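Local coordinates for proximal thread matrix protein 1 (Mytilus galloprovincialis, PDB 4CN9) that serves as a collagen-binding matrix protein of the mussel byssus, with zinc held in the MIDAS motif of a von Willebrand factor type A domain, at residues 101-106 and 127-132; 56-61 and 79-84; 278-283 and 323-328; 288-291 and 296-299; 409-412 and 416-419. One frame throughout, in Å; residues are numbered along the deposited sequence.

From the N terminus, contact 2 comes first: it brings helix 73-85 back against strand 54-61 of the first von Willebrand factor type A domain. Contact 1 follows in series, closing a loop that holds the edge strand 110-112 and tying helix 122-130 to strand 100-106. The two touch, since Ile-129 packs on Val-81 and strands 54-61 and 100-106 are sheet neighbours. In the second domain, contact 3 pairs helices 272-285 and 318-327, and contact 4 is nested within its loop at the entry to strand 295-302. Contact 5 comes last, closing the short turn between helix 404-410 and edge strand 417-420. No two contacts cross along the chain.

Contact 1. Residues 101-106 and 127-132; sequences FGVVQF and KGIQDM
Met-132, just past the end of helix 122-130, reaches across to Val-103 and Gln-105 of strand 100-106 and so ties this helix to the sheet of the first von Willebrand factor type A domain, a Rossmann-like alpha/beta fold. All the residues that touch are buried, and no hydrogen bond links the two segments.

The apolar part is made by three side chains. Val-103 CG1 lies 3.7 Å from Met-132 CE and 3.8 Å from Met-132 SD, so this methyl covers the thioether end of the methionine. The two methyls of Val-103 divide the work: CG1, anti to the backbone N (chi1 176°), serves Met-132, while CG2 faces Ile-129 CG1 more loosely at 4.4 Å. Ile-129 also packs on Val-81 and Val-85 of helix 73-85, which joins this contact to the neighbouring helix.

The second kind of contact is between a methyl and an amide side chain. Gln-105 and Met-132 run past each other in opposite senses, and the bend at the last torsion of the methionine (chi3 64°) turns CE out of line with the rest of its chain. Gln-105 CG is 3.4 Å from Met-132 CE, a close approach.

The polar end of Gln-105 is engaged beyond the two segments: NE2 donates to Asp-62 OD2 and to Val-133 O. Asp-62 directly follows Asp-61 of the MIDAS site, which does not itself bind the zinc here, and the Gln-105 side chain is about 12 Å from a bound zinc ion. Gln-105 OE1 meets Met-132 CE at 3.6 Å.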
# COMPACT_ATOMS: atom_id res chain seq x y z
N PHE A 101 -3.34 14.17 -17.81
CA PHE A 101 -2.69 12.92 -18.12
C PHE A 101 -1.33 13.21 -18.76
O PHE A 101 -1.24 14.08 -19.61
CB PHE A 101 -3.57 12.18 -19.12
CG PHE A 101 -3.47 10.72 -19.03
CD1 PHE A 101 -2.48 10.03 -19.72
CD2 PHE A 101 -4.37 10.01 -18.28
CE1 PHE A 101 -2.38 8.66 -19.64
CE2 PHE A 101 -4.28 8.62 -18.20
CZ PHE A 101 -3.30 7.96 -18.88
N GLY A 102 -0.30 12.47 -18.34
CA GLY A 102 1.01 12.53 -18.96
C GLY A 102 1.64 11.15 -19.08
O GLY A 102 1.29 10.22 -18.35
N VAL A 103 2.60 11.02 -19.99
CA VAL A 103 3.25 9.74 -20.20
C VAL A 103 4.74 9.92 -20.29
O VAL A 103 5.24 10.79 -21.01
CB VAL A 103 2.76 9.06 -21.48
CG1 VAL A 103 3.54 7.78 -21.72
CG2 VAL A 103 1.27 8.79 -21.40
N VAL A 104 5.44 9.06 -19.55
CA VAL A 104 6.88 9.06 -19.48
C VAL A 104 7.40 7.68 -19.86
O VAL A 104 6.98 6.68 -19.27
CB VAL A 104 7.32 9.39 -18.04
CG1 VAL A 104 8.81 9.17 -17.85
CG2 VAL A 104 6.90 10.82 -17.70
N GLN A 105 8.27 7.63 -20.87
CA GLN A 105 8.87 6.37 -21.31
C GLN A 105 10.16 6.13 -20.55
O GLN A 105 10.90 7.06 -20.25
CB GLN A 105 9.16 6.39 -22.82
CG GLN A 105 7.97 6.67 -23.71
CD GLN A 105 8.35 7.14 -25.13
OE1 GLN A 105 7.80 8.11 -25.64
NE2 GLN A 105 9.28 6.44 -25.76
N PHE A 106 10.44 4.87 -20.24
CA PHE A 106 11.67 4.54 -19.52
C PHE A 106 12.20 3.18 -19.94
O PHE A 106 11.43 2.23 -20.16
CB PHE A 106 11.44 4.57 -17.99
CG PHE A 106 10.82 3.30 -17.45
CD1 PHE A 106 9.44 3.13 -17.45
CD2 PHE A 106 11.62 2.28 -16.97
CE1 PHE A 106 8.87 1.94 -16.98
CE2 PHE A 106 11.07 1.09 -16.50
CZ PHE A 106 9.70 0.92 -16.50
N LYS A 127 -4.25 10.63 -29.11
CA LYS A 127 -3.38 10.84 -30.26
C LYS A 127 -1.92 10.95 -29.82
O LYS A 127 -1.02 10.38 -30.45
CB LYS A 127 -3.81 12.11 -31.00
CG LYS A 127 -2.90 12.56 -32.13
CD LYS A 127 -3.06 11.72 -33.38
CE LYS A 127 -2.29 12.33 -34.56
NZ LYS A 127 -2.03 11.33 -35.64
N GLY A 128 -1.68 11.68 -28.74
CA GLY A 128 -0.35 11.74 -28.15
C GLY A 128 0.19 10.36 -27.84
O GLY A 128 1.33 10.05 -28.15
N ILE A 129 -0.64 9.51 -27.23
CA ILE A 129 -0.23 8.14 -26.90
C ILE A 129 0.09 7.35 -28.17
O ILE A 129 1.13 6.67 -28.27
CB ILE A 129 -1.34 7.43 -26.11
CG1 ILE A 129 -1.47 8.04 -24.71
CG2 ILE A 129 -1.09 5.94 -26.03
CD1 ILE A 129 -2.78 7.74 -24.04
N GLN A 130 -0.78 7.47 -29.17
CA GLN A 130 -0.58 6.77 -30.43
C GLN A 130 0.73 7.19 -31.12
O GLN A 130 1.43 6.36 -31.73
CB GLN A 130 -1.77 7.00 -31.37
CG GLN A 130 -1.69 6.18 -32.65
CD GLN A 130 -1.51 4.70 -32.36
OE1 GLN A 130 -2.14 4.15 -31.46
NE2 GLN A 130 -0.62 4.05 -33.10
N ASP A 131 1.07 8.46 -31.00
CA ASP A 131 2.22 9.02 -31.68
C ASP A 131 3.54 8.76 -30.97
O ASP A 131 4.60 9.12 -31.48
CB ASP A 131 2.07 10.53 -31.85
CG ASP A 131 1.06 10.91 -32.92
OD1 ASP A 131 0.71 10.03 -33.74
OD2 ASP A 131 0.62 12.07 -32.92
N MET A 132 3.49 8.15 -29.79
CA MET A 132 4.72 7.85 -29.06
C MET A 132 5.60 6.91 -29.85
O MET A 132 5.12 5.94 -30.43
CB MET A 132 4.43 7.16 -27.73
CG MET A 132 3.78 7.99 -26.67
SD MET A 132 3.22 6.87 -25.35
CE MET A 132 4.81 6.26 -24.79

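Contact 2. Residues 56-61 and 79-84; sequences IIVLFD and DFVKEL
Val-81 is the first residue of helix segment 79-84 to meet strand segment 56-61, and it faces Val-58 with both methyls. The two valines lie alongside and run in opposite senses: Val-81 CG1 is 4.2 Å from Val-58 CG2, and Val-81 CG2 is 4.2 Å from Val-58 CG1. In both residues CG1 is anti to the backbone N (chi1 177° in Val-81) and CG2 anti to the carbonyl carbon, and the methyls meet crosswise. Val-81 CG2 also comes to the edge of the Phe-60 ring, near its plane, 4.4 Å from Phe-60 CD2.

This is the first strand of the von Willebrand factor type A domain's sheet, packed by helix 73-85, which follows the short helix 64-69; the segment axes are 11.0 Å apart and almost antiparallel, at 171°. The strand ends at Asp-61, part of the MIDAS zinc site though not itself bound to the metal here, where Ser-63, Ser-65 and Asp-174 hold it. Asp-61 OD1 is bonded to Ser-63 OG, and OD2 to Thr-173 OG1 and Asp-174 N.

One turn on, Leu-84 sends CD1 to Val-58 CG2 at 4.4 Å, while its side chain also packs on Leu-234, Val-237 and Ile-238 of helix 234-241.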
# COMPACT_ATOMS: atom_id res chain seq x y z
N ILE A 56 -2.54 12.23 -13.58
CA ILE A 56 -2.14 10.85 -13.78
C ILE A 56 -0.91 10.76 -14.70
O ILE A 56 -0.91 11.31 -15.79
CB ILE A 56 -3.29 10.02 -14.38
CG1 ILE A 56 -4.54 10.11 -13.49
CG2 ILE A 56 -2.87 8.59 -14.54
CD1 ILE A 56 -5.84 10.13 -14.27
N ILE A 57 0.13 10.11 -14.21
CA ILE A 57 1.32 9.83 -15.00
C ILE A 57 1.43 8.34 -15.23
O ILE A 57 1.43 7.55 -14.29
CB ILE A 57 2.59 10.31 -14.28
CG1 ILE A 57 2.50 11.82 -14.01
CG2 ILE A 57 3.83 9.97 -15.10
CD1 ILE A 57 2.53 12.68 -15.27
N VAL A 58 1.51 7.95 -16.50
CA VAL A 58 1.86 6.57 -16.84
C VAL A 58 3.35 6.47 -17.16
O VAL A 58 3.87 7.21 -17.98
CB VAL A 58 1.04 6.06 -18.05
CG1 VAL A 58 1.51 4.67 -18.46
CG2 VAL A 58 -0.44 6.07 -17.71
N LEU A 59 4.02 5.54 -16.48
CA LEU A 59 5.43 5.22 -16.68
C LEU A 59 5.48 3.95 -17.52
O LEU A 59 5.10 2.86 -17.07
CB LEU A 59 6.08 5.02 -15.30
CG LEU A 59 7.57 5.23 -15.05
CD1 LEU A 59 8.19 6.39 -15.81
CD2 LEU A 59 7.74 5.43 -13.55
N PHE A 60 5.92 4.12 -18.76
CA PHE A 60 5.72 3.19 -19.86
C PHE A 60 7.08 2.60 -20.23
O PHE A 60 7.94 3.31 -20.74
CB PHE A 60 5.14 4.04 -21.02
CG PHE A 60 4.73 3.28 -22.24
CD1 PHE A 60 5.67 2.73 -23.12
CD2 PHE A 60 3.38 3.15 -22.56
CE1 PHE A 60 5.27 2.06 -24.25
CE2 PHE A 60 2.97 2.48 -23.70
CZ PHE A 60 3.90 1.94 -24.55
N ASP A 61 7.29 1.31 -19.93
CA ASP A 61 8.53 0.58 -20.26
C ASP A 61 8.70 0.54 -21.78
O ASP A 61 7.81 0.05 -22.48
CB ASP A 61 8.41 -0.84 -19.67
CG ASP A 61 9.66 -1.72 -19.86
OD1 ASP A 61 10.40 -1.61 -20.87
OD2 ASP A 61 9.88 -2.57 -18.97
N ASP A 79 -2.99 0.92 -26.47
CA ASP A 79 -4.45 0.79 -26.40
C ASP A 79 -4.92 0.73 -24.96
O ASP A 79 -5.93 1.35 -24.59
CB ASP A 79 -4.90 -0.45 -27.19
CG ASP A 79 -4.75 -0.26 -28.69
OD1 ASP A 79 -4.53 0.88 -29.13
OD2 ASP A 79 -4.86 -1.26 -29.44
N PHE A 80 -4.19 -0.00 -24.13
CA PHE A 80 -4.51 -0.08 -22.72
C PHE A 80 -4.50 1.32 -22.09
O PHE A 80 -5.38 1.66 -21.32
CB PHE A 80 -3.54 -1.02 -22.00
CG PHE A 80 -3.78 -1.13 -20.53
CD1 PHE A 80 -4.83 -1.89 -20.05
CD2 PHE A 80 -2.97 -0.47 -19.63
CE1 PHE A 80 -5.06 -2.00 -18.70
CE2 PHE A 80 -3.20 -0.56 -18.27
CZ PHE A 80 -4.25 -1.33 -17.81
N VAL A 81 -3.50 2.13 -22.44
CA VAL A 81 -3.37 3.45 -21.85
C VAL A 81 -4.48 4.37 -22.34
O VAL A 81 -5.01 5.18 -21.60
CB VAL A 81 -1.98 4.07 -22.13
CG1 VAL A 81 -1.88 5.48 -21.57
CG2 VAL A 81 -0.89 3.18 -21.54
N LYS A 82 -4.85 4.22 -23.61
CA LYS A 82 -6.00 4.93 -24.16
C LYS A 82 -7.27 4.62 -23.39
O LYS A 82 -8.09 5.50 -23.13
CB LYS A 82 -6.20 4.56 -25.62
CG LYS A 82 -5.17 5.13 -26.53
CD LYS A 82 -5.47 4.77 -27.99
CE LYS A 82 -4.33 5.19 -28.88
NZ LYS A 82 -4.46 4.65 -30.25
N GLU A 83 -7.44 3.35 -23.02
CA GLU A 83 -8.62 2.94 -22.27
C GLU A 83 -8.64 3.57 -20.87
O GLU A 83 -9.69 3.94 -20.36
CB GLU A 83 -8.67 1.41 -22.20
CG GLU A 83 -8.98 0.81 -23.58
CD GLU A 83 -8.65 -0.66 -23.66
OE1 GLU A 83 -8.43 -1.29 -22.61
OE2 GLU A 83 -8.61 -1.19 -24.79
N LEU A 84 -7.46 3.70 -20.26
CA LEU A 84 -7.33 4.42 -18.99
C LEU A 84 -7.81 5.86 -19.12
O LEU A 84 -8.58 6.33 -18.29
CB LEU A 84 -5.87 4.44 -18.53
CG LEU A 84 -5.28 3.06 -18.21
CD1 LEU A 84 -3.78 3.15 -17.93
CD2 LEU A 84 -6.02 2.45 -17.02

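Contact 3. Residues 278-283 and 323-328; sequences NFMKDI and GAIDKV
Two neighbouring helices of the second von Willebrand factor type A domain, 272-285 and 318-327, lie side by side here, with Met-280 and Lys-281 of one meeting Ile-325 and Asp-326 of the other. Their segment axes pass 9.7 Å apart and run nearly antiparallel, at 167°.

The buried side of the interface is apolar. Ile-325 CG2 is the shared contact point: Met-280 CE stands 4.0 Å from it, the two side chains crossing at a slant, and Lys-281 CG lies 4.1 Å from the same methyl. Met-280 also packs on Phe-257 and Phe-259 of strand 253-260, and Ile-325 on Phe-310 of strand 306-310, so the pair of helices is seated on the domain's central sheet, as expected of this alpha/beta fold.

Farther from the sheet, a salt bridge completes the contact. Lys-281 runs its stem past Ile-325 and back toward the preceding helical turn; the bend at chi3 (52°) turns its last atoms in toward Asn-278 of its own helix, and the side chain crosses that of Asp-326 at about a right angle. Lys-281 NZ donates to Asp-326 OD2 at 2.7 Å, on the syn side and 15° out of the carboxylate plane. The same ammonium donates to Asn-278 OD1, 3.2 Å from Lys-281 NZ, so two acceptors fix its position. Gln-274 NE2 bonds both Asn-278 OD1 and Asp-326 OD1.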
# COMPACT_ATOMS: atom_id res chain seq x y z
N ASN A 278 1.53 0.39 27.14
CA ASN A 278 1.40 1.85 27.11
C ASN A 278 1.40 2.36 25.67
O ASN A 278 0.69 3.30 25.34
CB ASN A 278 2.52 2.52 27.89
CG ASN A 278 2.40 2.32 29.40
OD1 ASN A 278 1.41 1.78 29.90
ND2 ASN A 278 3.41 2.77 30.13
N PHE A 279 2.19 1.72 24.81
CA PHE A 279 2.24 2.10 23.40
C PHE A 279 0.85 1.92 22.78
O PHE A 279 0.34 2.82 22.12
CB PHE A 279 3.32 1.25 22.70
CG PHE A 279 3.40 1.43 21.21
CD1 PHE A 279 4.01 2.54 20.66
CD2 PHE A 279 2.96 0.44 20.36
CE1 PHE A 279 4.12 2.68 19.29
CE2 PHE A 279 3.07 0.58 18.98
CZ PHE A 279 3.66 1.69 18.45
N MET A 280 0.22 0.78 23.02
CA MET A 280 -1.11 0.53 22.48
C MET A 280 -2.18 1.45 23.06
O MET A 280 -3.04 1.96 22.33
CB MET A 280 -1.47 -0.94 22.68
CG MET A 280 -0.55 -1.84 21.89
SD MET A 280 -0.89 -3.59 22.04
CE MET A 280 -0.65 -3.83 23.81
N LYS A 281 -2.12 1.69 24.37
CA LYS A 281 -3.03 2.64 25.01
C LYS A 281 -2.86 4.06 24.45
O LYS A 281 -3.85 4.77 24.27
CB LYS A 281 -2.82 2.62 26.53
CG LYS A 281 -3.38 1.37 27.17
CD LYS A 281 -2.64 0.99 28.45
CE LYS A 281 -2.56 2.15 29.40
NZ LYS A 281 -1.75 1.87 30.61
N ASP A 282 -1.63 4.48 24.18
CA ASP A 282 -1.38 5.79 23.60
C ASP A 282 -2.00 5.91 22.21
O ASP A 282 -2.53 6.96 21.84
CB ASP A 282 0.12 6.11 23.55
CG ASP A 282 0.71 6.40 24.93
OD1 ASP A 282 -0.07 6.53 25.89
OD2 ASP A 282 1.95 6.48 25.06
N ILE A 283 -1.96 4.83 21.44
CA ILE A 283 -2.60 4.79 20.13
C ILE A 283 -4.10 4.95 20.24
O ILE A 283 -4.72 5.72 19.50
CB ILE A 283 -2.22 3.49 19.38
CG1 ILE A 283 -0.74 3.55 19.02
CG2 ILE A 283 -3.10 3.28 18.14
CD1 ILE A 283 -0.19 2.26 18.52
N GLY A 323 -8.10 -0.00 29.98
CA GLY A 323 -8.06 -0.87 31.15
C GLY A 323 -8.08 -2.34 30.75
O GLY A 323 -7.48 -3.17 31.42
N ALA A 324 -8.76 -2.67 29.66
CA ALA A 324 -8.77 -4.06 29.19
C ALA A 324 -7.39 -4.47 28.68
O ALA A 324 -6.92 -5.59 28.93
CB ALA A 324 -9.83 -4.25 28.11
N ILE A 325 -6.73 -3.55 27.97
CA ILE A 325 -5.37 -3.81 27.49
C ILE A 325 -4.44 -4.10 28.67
O ILE A 325 -3.63 -5.03 28.64
CB ILE A 325 -4.85 -2.61 26.67
CG1 ILE A 325 -5.52 -2.62 25.29
CG2 ILE A 325 -3.34 -2.67 26.53
CD1 ILE A 325 -5.39 -1.33 24.55
N ASP A 326 -4.61 -3.33 29.74
CA ASP A 326 -3.73 -3.44 30.90
C ASP A 326 -3.89 -4.73 31.70
O ASP A 326 -2.95 -5.17 32.36
CB ASP A 326 -3.93 -2.23 31.81
CG ASP A 326 -2.95 -1.12 31.52
OD1 ASP A 326 -1.90 -1.40 30.91
OD2 ASP A 326 -3.23 0.04 31.88
N LYS A 327 -5.08 -5.32 31.64
CA LYS A 327 -5.36 -6.57 32.34
C LYS A 327 -4.78 -7.80 31.65
O LYS A 327 -4.72 -8.88 32.24
CB LYS A 327 -6.88 -6.75 32.48
CG LYS A 327 -7.50 -5.94 33.60
CD LYS A 327 -8.98 -6.27 33.78
CE LYS A 327 -9.78 -5.03 34.18
NZ LYS A 327 -11.25 -5.27 34.20
N VAL A 328 -4.33 -7.67 30.41
CA VAL A 328 -3.83 -8.82 29.66
C VAL A 328 -2.53 -9.35 30.27
O VAL A 328 -1.59 -8.60 30.49
CB VAL A 328 -3.65 -8.48 28.17
CG1 VAL A 328 -2.96 -9.62 27.42
CG2 VAL A 328 -5.00 -8.20 27.55

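Contact 4. Residues 288-291 and 296-299; sequences NKTG and QFAV
Thr-290 points its methyl at the rim of the Phe-297 ring, while the next residue, Gly-291, lays its carbonyl against the stem of Gln-296. The two touches use successive residues on each side, and because Gln-296 and Phe-297 are neighbours in a strand, their side chains leave on opposite sides of it.

On the phenylalanine side, Thr-290 CG2 lies 4.0 Å from Phe-297 CE2, in the plane of the ring and therefore at its edge. The two side chains cross at about a right angle. The threonine torsion (chi1 54°) places OG1 between the backbone N and the carbonyl carbon and leaves CG2 beside the N, and this divides the roles: the methyl goes to the ring and the hydroxyl bonds to Ser-316 O.

On the glutamine side, Gly-291 O is 3.4 Å from Gln-296 CG, and Gly-291 C is 3.6 Å from the same carbon. This is van der Waals packing against a methylene, with no hydrogen bond across the segments. Gly-291 has a positive phi (107°), at which a CB would run into the carbonyl O of Thr-290; lacking one, it lets the loop bend here. The extended Gln-296 chain takes its amide past the loop: OE1 accepts from Lys-313 NZ and NE2 donates to Asp-254 OD1.

The contact folds the loop after helix 272-285 against the start of strand 295-302 in the second von Willebrand factor type A domain, with Thr-290 and Phe-297 both packing on Ile-321 of helix 318-327 and Phe-297 also on Ile-255 of strand 253-260.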
# COMPACT_ATOMS: atom_id res chain seq x y z
N ASN A 288 -10.53 9.93 17.86
CA ASN A 288 -11.45 10.96 18.32
C ASN A 288 -12.57 10.38 19.16
O ASN A 288 -12.97 10.97 20.17
CB ASN A 288 -12.05 11.70 17.12
CG ASN A 288 -13.01 12.80 17.54
OD1 ASN A 288 -12.62 13.74 18.23
ND2 ASN A 288 -14.28 12.66 17.16
N LYS A 289 -13.07 9.21 18.76
CA LYS A 289 -14.21 8.62 19.42
C LYS A 289 -14.21 7.11 19.23
O LYS A 289 -14.09 6.63 18.11
CB LYS A 289 -15.53 9.17 18.86
CG LYS A 289 -16.74 8.67 19.65
CD LYS A 289 -18.02 9.46 19.36
CE LYS A 289 -18.56 9.19 17.97
NZ LYS A 289 -19.62 10.17 17.59
N THR A 290 -14.37 6.38 20.33
CA THR A 290 -14.39 4.93 20.25
C THR A 290 -15.80 4.39 20.36
O THR A 290 -16.71 5.08 20.85
CB THR A 290 -13.52 4.31 21.37
OG1 THR A 290 -13.93 4.82 22.64
CG2 THR A 290 -12.05 4.66 21.14
N GLY A 291 -15.98 3.16 19.89
CA GLY A 291 -17.28 2.51 19.92
C GLY A 291 -17.92 2.42 18.55
O GLY A 291 -17.29 2.72 17.53
N GLN A 296 -13.56 1.12 16.75
CA GLN A 296 -13.67 -0.03 17.63
C GLN A 296 -12.31 -0.70 17.68
O GLN A 296 -11.57 -0.68 16.70
CB GLN A 296 -14.73 -0.97 17.09
CG GLN A 296 -16.13 -0.42 17.25
CD GLN A 296 -17.21 -1.42 16.93
OE1 GLN A 296 -18.17 -1.56 17.69
NE2 GLN A 296 -17.08 -2.11 15.81
N PHE A 297 -11.98 -1.26 18.84
CA PHE A 297 -10.70 -1.92 19.04
C PHE A 297 -10.88 -3.37 19.50
O PHE A 297 -11.86 -3.70 20.13
CB PHE A 297 -9.89 -1.17 20.10
CG PHE A 297 -9.25 0.09 19.60
CD1 PHE A 297 -8.03 0.05 18.95
CD2 PHE A 297 -9.87 1.31 19.76
CE1 PHE A 297 -7.43 1.21 18.48
CE2 PHE A 297 -9.27 2.47 19.30
CZ PHE A 297 -8.06 2.42 18.65
N ALA A 298 -9.92 -4.22 19.17
CA ALA A 298 -9.89 -5.60 19.64
C ALA A 298 -8.44 -5.96 19.97
O ALA A 298 -7.51 -5.33 19.45
CB ALA A 298 -10.44 -6.53 18.56
N VAL A 299 -8.25 -6.95 20.83
CA VAL A 299 -6.92 -7.47 21.14
C VAL A 299 -6.86 -9.00 20.98
O VAL A 299 -7.72 -9.74 21.51
CB VAL A 299 -6.48 -7.10 22.57
CG1 VAL A 299 -5.31 -7.98 23.02
CG2 VAL A 299 -6.12 -5.63 22.64

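Contact 5. Residues 409-412 and 416-419; sequences NIAS and YVFT
Ala-411 and Ser-412, at the point where helix 404-410 ends, pack on Tyr-416 and Val-417, where the chain enters edge strand 417-420, closing the last link of a beta-alpha-beta unit (391-398, 404-410, 417-420) in the second von Willebrand factor type A domain. Ala-411 is the first residue to leave helical angles (psi 157°), and its CA comes 6.2 Å from the CA of Tyr-416.

The tyrosine conformation governs half of the contact. Its chi2 of -9° sets the ring nearly in the plane of CA, CB and CG, and CD2 lies on the far side of CG from CA. There Ser-412 CB approaches obliquely, 3.7 Å from Tyr-416 CD2 and 3.9 Å from Tyr-416 CE2. The hydroxyl of Ser-412 is used separately: OG is bonded to Ile-393 N of strand 391-398, which pins the turn to the neighbouring strand.

The alanine methyl serves the other half. Ala-411 CB sits 4.4 Å from Tyr-416 CB, and it also packs on Ala-395 of strand 391-398. In Val-417, CG1 is anti to the backbone N (chi1 169°), and the other branch makes the touch: Val-417 CG2 lies 3.7 Å from Ala-411 CB.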
# COMPACT_ATOMS: atom_id res chain seq x y z
N ASN A 409 6.74 -9.86 5.09
CA ASN A 409 5.72 -10.74 4.53
C ASN A 409 4.30 -10.39 4.96
O ASN A 409 3.37 -10.51 4.17
CB ASN A 409 5.98 -12.20 4.88
CG ASN A 409 7.20 -12.76 4.18
OD1 ASN A 409 7.76 -12.15 3.27
ND2 ASN A 409 7.62 -13.95 4.61
N ILE A 410 4.12 -10.01 6.22
CA ILE A 410 2.76 -9.82 6.71
C ILE A 410 2.22 -8.43 6.46
O ILE A 410 1.03 -8.27 6.33
CB ILE A 410 2.58 -10.17 8.20
CG1 ILE A 410 3.22 -9.13 9.10
CG2 ILE A 410 3.12 -11.57 8.52
CD1 ILE A 410 2.80 -9.27 10.55
N ALA A 411 3.08 -7.42 6.43
CA ALA A 411 2.62 -6.04 6.28
C ALA A 411 2.05 -5.78 4.90
O ALA A 411 2.38 -6.48 3.93
CB ALA A 411 3.73 -5.07 6.57
N SER A 412 1.20 -4.76 4.80
CA SER A 412 0.57 -4.38 3.54
C SER A 412 1.58 -3.67 2.64
O SER A 412 1.38 -3.54 1.42
CB SER A 412 -0.64 -3.47 3.80
OG SER A 412 -1.76 -4.19 4.29
N TYR A 416 5.16 0.01 5.94
CA TYR A 416 4.34 -0.16 7.14
C TYR A 416 5.01 -1.14 8.10
O TYR A 416 4.35 -1.69 9.00
CB TYR A 416 2.94 -0.70 6.81
CG TYR A 416 2.13 0.09 5.78
CD1 TYR A 416 2.56 1.33 5.29
CD2 TYR A 416 0.95 -0.43 5.29
CE1 TYR A 416 1.81 2.02 4.34
CE2 TYR A 416 0.19 0.26 4.34
CZ TYR A 416 0.62 1.48 3.87
OH TYR A 416 -0.13 2.11 2.91
N VAL A 417 6.31 -1.35 7.90
CA VAL A 417 7.17 -2.16 8.75
C VAL A 417 8.07 -1.28 9.62
O VAL A 417 8.75 -0.38 9.13
CB VAL A 417 8.09 -3.08 7.90
CG1 VAL A 417 9.17 -3.74 8.76
CG2 VAL A 417 7.29 -4.11 7.17
N PHE A 418 8.08 -1.55 10.92
CA PHE A 418 8.84 -0.75 11.87
C PHE A 418 9.64 -1.67 12.77
O PHE A 418 9.17 -2.75 13.14
CB PHE A 418 7.90 0.09 12.73
CG PHE A 418 7.07 1.06 11.96
CD1 PHE A 418 5.85 0.68 11.42
CD2 PHE A 418 7.51 2.36 11.75
CE1 PHE A 418 5.08 1.57 10.70
CE2 PHE A 418 6.76 3.25 11.03
CZ PHE A 418 5.54 2.87 10.50
N THR A 419 10.86 -1.24 13.11
CA THR A 419 11.73 -2.00 14.01
C THR A 419 12.37 -1.03 15.02
O THR A 419 12.67 0.12 14.70
CB THR A 419 12.86 -2.78 13.25
OG1 THR A 419 13.73 -1.86 12.59
CG2 THR A 419 12.29 -3.74 12.22